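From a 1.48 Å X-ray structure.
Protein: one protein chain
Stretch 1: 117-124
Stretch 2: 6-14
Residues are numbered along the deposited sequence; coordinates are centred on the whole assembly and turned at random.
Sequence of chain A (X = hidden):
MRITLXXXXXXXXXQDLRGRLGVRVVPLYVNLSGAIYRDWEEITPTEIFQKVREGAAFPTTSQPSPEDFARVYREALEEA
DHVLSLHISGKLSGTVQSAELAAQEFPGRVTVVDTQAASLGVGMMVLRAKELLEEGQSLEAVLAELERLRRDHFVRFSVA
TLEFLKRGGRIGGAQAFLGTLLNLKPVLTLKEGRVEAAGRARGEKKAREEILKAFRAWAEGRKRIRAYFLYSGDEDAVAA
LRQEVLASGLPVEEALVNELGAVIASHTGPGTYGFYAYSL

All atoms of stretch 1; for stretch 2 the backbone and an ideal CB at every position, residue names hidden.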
# COMPACT_ATOMS: atom_id res chain seq x y z
N ALA A 117 -5.05 -2.82 -3.50
CA ALA A 117 -4.57 -1.85 -2.52
C ALA A 117 -3.14 -1.44 -2.82
O ALA A 117 -2.54 -1.88 -3.80
CB ALA A 117 -4.66 -2.44 -1.12
N ALA A 118 -2.59 -0.59 -1.96
CA ALA A 118 -1.23 -0.10 -2.13
C ALA A 118 -0.61 0.17 -0.76
O ALA A 118 -1.34 0.35 0.22
CB ALA A 118 -1.24 1.18 -2.98
N SER A 119 0.72 0.23 -0.69
CA SER A 119 1.44 0.48 0.56
C SER A 119 0.95 -0.49 1.65
O SER A 119 0.70 -1.67 1.36
CB SER A 119 1.27 1.95 0.98
OG SER A 119 2.11 2.25 2.08
N LEU A 120 0.81 -0.02 2.89
CA LEU A 120 0.35 -0.90 3.97
C LEU A 120 -1.05 -1.47 3.76
O LEU A 120 -1.50 -2.32 4.54
CB LEU A 120 0.45 -0.21 5.33
CG LEU A 120 1.85 -0.29 5.94
CD1 LEU A 120 1.85 0.42 7.28
CD2 LEU A 120 2.26 -1.74 6.11
N GLY A 121 -1.76 -1.01 2.73
CA GLY A 121 -3.06 -1.59 2.41
C GLY A 121 -2.79 -3.02 1.95
O GLY A 121 -3.59 -3.93 2.18
N VAL A 122 -1.66 -3.21 1.28
CA VAL A 122 -1.27 -4.55 0.84
C VAL A 122 -0.62 -5.23 2.04
O VAL A 122 -0.91 -6.38 2.37
CB VAL A 122 -0.23 -4.49 -0.30
CG1 VAL A 122 0.15 -5.90 -0.73
CG2 VAL A 122 -0.78 -3.70 -1.48
N GLY A 123 0.26 -4.49 2.72
CA GLY A 123 0.95 -5.04 3.88
C GLY A 123 0.04 -5.60 4.96
O GLY A 123 0.35 -6.66 5.52
N MSE A 124 -1.06 -4.91 5.26
CA MSE A 124 -1.96 -5.39 6.31
C MSE A 124 -2.60 -6.71 5.91
O MSE A 124 -2.88 -7.54 6.77
CB MSE A 124 -3.05 -4.36 6.62
CG MSE A 124 -4.09 -4.20 5.53
SE MSE A 124 -5.24 -2.70 5.91
CE MSE A 124 -6.60 -3.10 4.61
N UNK A 6 4.68 -14.35 -0.27
CA UNK A 6 5.53 -13.50 -1.08
C UNK A 6 4.74 -12.23 -1.37
O UNK A 6 3.52 -12.27 -1.57
CB UNK A 6 5.97 -14.20 -2.37
N UNK A 7 5.41 -11.09 -1.34
CA UNK A 7 4.76 -9.84 -1.68
C UNK A 7 5.80 -8.98 -2.41
O UNK A 7 6.90 -9.47 -2.69
CB UNK A 7 4.21 -9.14 -0.44
N UNK A 8 5.45 -7.75 -2.75
CA UNK A 8 6.41 -6.86 -3.41
C UNK A 8 6.76 -5.73 -2.45
O UNK A 8 6.09 -5.55 -1.42
CB UNK A 8 5.85 -6.31 -4.72
N UNK A 9 7.80 -4.97 -2.77
CA UNK A 9 8.25 -3.91 -1.87
C UNK A 9 7.25 -2.80 -1.60
O UNK A 9 7.36 -2.11 -0.58
CB UNK A 9 9.52 -3.28 -2.44
N UNK A 10 6.26 -2.63 -2.48
CA UNK A 10 5.29 -1.57 -2.24
C UNK A 10 4.32 -1.89 -1.11
O UNK A 10 3.47 -1.07 -0.78
CB UNK A 10 4.50 -1.29 -3.52
N UNK A 11 4.43 -3.07 -0.51
CA UNK A 11 3.56 -3.40 0.63
C UNK A 11 4.03 -2.59 1.85
O UNK A 11 3.35 -2.52 2.86
CB UNK A 11 3.58 -4.90 0.93
N UNK A 12 5.21 -1.98 1.73
CA UNK A 12 5.76 -1.09 2.76
C UNK A 12 5.73 -1.62 4.20
O UNK A 12 5.43 -0.88 5.14
CB UNK A 12 4.99 0.23 2.72
N UNK A 13 6.07 -2.89 4.37
CA UNK A 13 6.10 -3.50 5.69
C UNK A 13 7.42 -3.23 6.40
O UNK A 13 8.47 -3.31 5.78
CB UNK A 13 5.86 -5.01 5.58
N UNK A 14 7.38 -2.93 7.70
CA UNK A 14 8.62 -2.67 8.44
C UNK A 14 9.42 -3.97 8.39
O UNK A 14 8.89 -5.06 8.25
CB UNK A 14 8.35 -2.22 9.88

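Position 6 has an extended backbone (phi/psi -129/140) and an ideal CB with no atom of stretch 1 within 5.5 Å. A beta-branched residue would suit the strand; it is Val 6. At position 7, still extended, CA-to-CB points toward stretch 1, and the ideal CB lies 5.2 Å from Val 122 CG1. A small or medium side chain, such as Val, Thr or Ser, would fill that gap. Thr 7 occupies it, with OG1 3.9 Å from Val 122 CG1.

Positions 8 and 9 have ideal CB atoms beyond reach of stretch 1, but the backbone leaves the strand here and starts a 3-10 turn, where Asp, Asn, Ser or Thr is common. The residues are Asp 8 and Ser 9. Asp 8 binds the turn that follows, its OD1 accepting a hydrogen bond from the backbone N of position 10 at 2.8 Å.

At position 10 CA-to-CB runs sideways, and the ideal CB is 5.0 Å from Ser 119 N; the backbone makes the closer approach, so many residues would fit. Thr 10 is found, and its OG1 donates a very short 2.5 Å hydrogen bond to Asp 8 OD1.

Position 11 is more confined. Its ideal CB lies 3.8 Å from Gly 123 N and 3.9 Å from Val 122 CG1, which favours a small residue such as Ala, Ser or Gly. Ser 11 fits: its CB packs 3.9 Å from Val 122 CG1, while OG donates a 2.8 Å hydrogen bond to Asp 8 O. The close approach also relies on Gly 123, where an ideal CB would clash with Ser 11 O at 2.7 Å.

Position 12 has positive phi (48/42), a conformation in which Gly, Asn and Asp are frequent. CA-to-CB points toward stretch 1, and its ideal CB lies 3.6 Å from Ser 119 OG, a hydroxyl that invites a polar partner. Asp, Asn or Ser would answer it. Asp 12 does so, OD2 accepting a 2.7 Å hydrogen bond from Ser 119 OG.

At position 13 CA-to-CB is sideways, but the ideal CB is 4.9 Å from Leu 120 CD2 and 5.2 Å from Gly 123 CA. An apolar chain long enough to reach back, such as Leu, Ile or Met, would suit. Leu 13 brings CD2 to 3.9 Å from Leu 120 CD2 and 3.7 Å from Gly 123 O.

Position 14 has phi -62, compatible with proline; Pro 14 sits there, immediately before a helix.

Stretch 2, residues 6-14: VTDSTSDLP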
# COMPACT_ATOMS: atom_id res chain seq x y z
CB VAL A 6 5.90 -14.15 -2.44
CG1 VAL A 6 6.61 -13.14 -3.35
CG2 VAL A 6 6.77 -15.37 -2.21
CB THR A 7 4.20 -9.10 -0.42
OG1 THR A 7 3.41 -7.98 -0.84
CG2 THR A 7 5.32 -8.63 0.50
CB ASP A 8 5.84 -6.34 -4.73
CG ASP A 8 4.59 -5.53 -4.54
OD1 ASP A 8 4.71 -4.38 -4.08
OD2 ASP A 8 3.48 -6.03 -4.84
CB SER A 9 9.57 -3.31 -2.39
OG SER A 9 9.38 -2.62 -3.60
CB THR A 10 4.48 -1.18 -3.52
OG1 THR A 10 3.56 -2.22 -3.88
CG2 THR A 10 5.42 -0.90 -4.68
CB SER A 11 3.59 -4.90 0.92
OG SER A 11 4.91 -5.40 1.07
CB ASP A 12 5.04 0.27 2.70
CG ASP A 12 5.33 1.05 1.42
OD1 ASP A 12 6.30 0.69 0.71
OD2 ASP A 12 4.59 2.03 1.13
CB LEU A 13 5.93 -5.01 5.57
CG LEU A 13 4.52 -5.51 5.26
CD1 LEU A 13 4.57 -6.96 4.82
CD2 LEU A 13 3.66 -5.33 6.50
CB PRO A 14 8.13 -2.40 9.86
CG PRO A 14 6.74 -1.92 9.68
CD PRO A 14 6.19 -2.75 8.55
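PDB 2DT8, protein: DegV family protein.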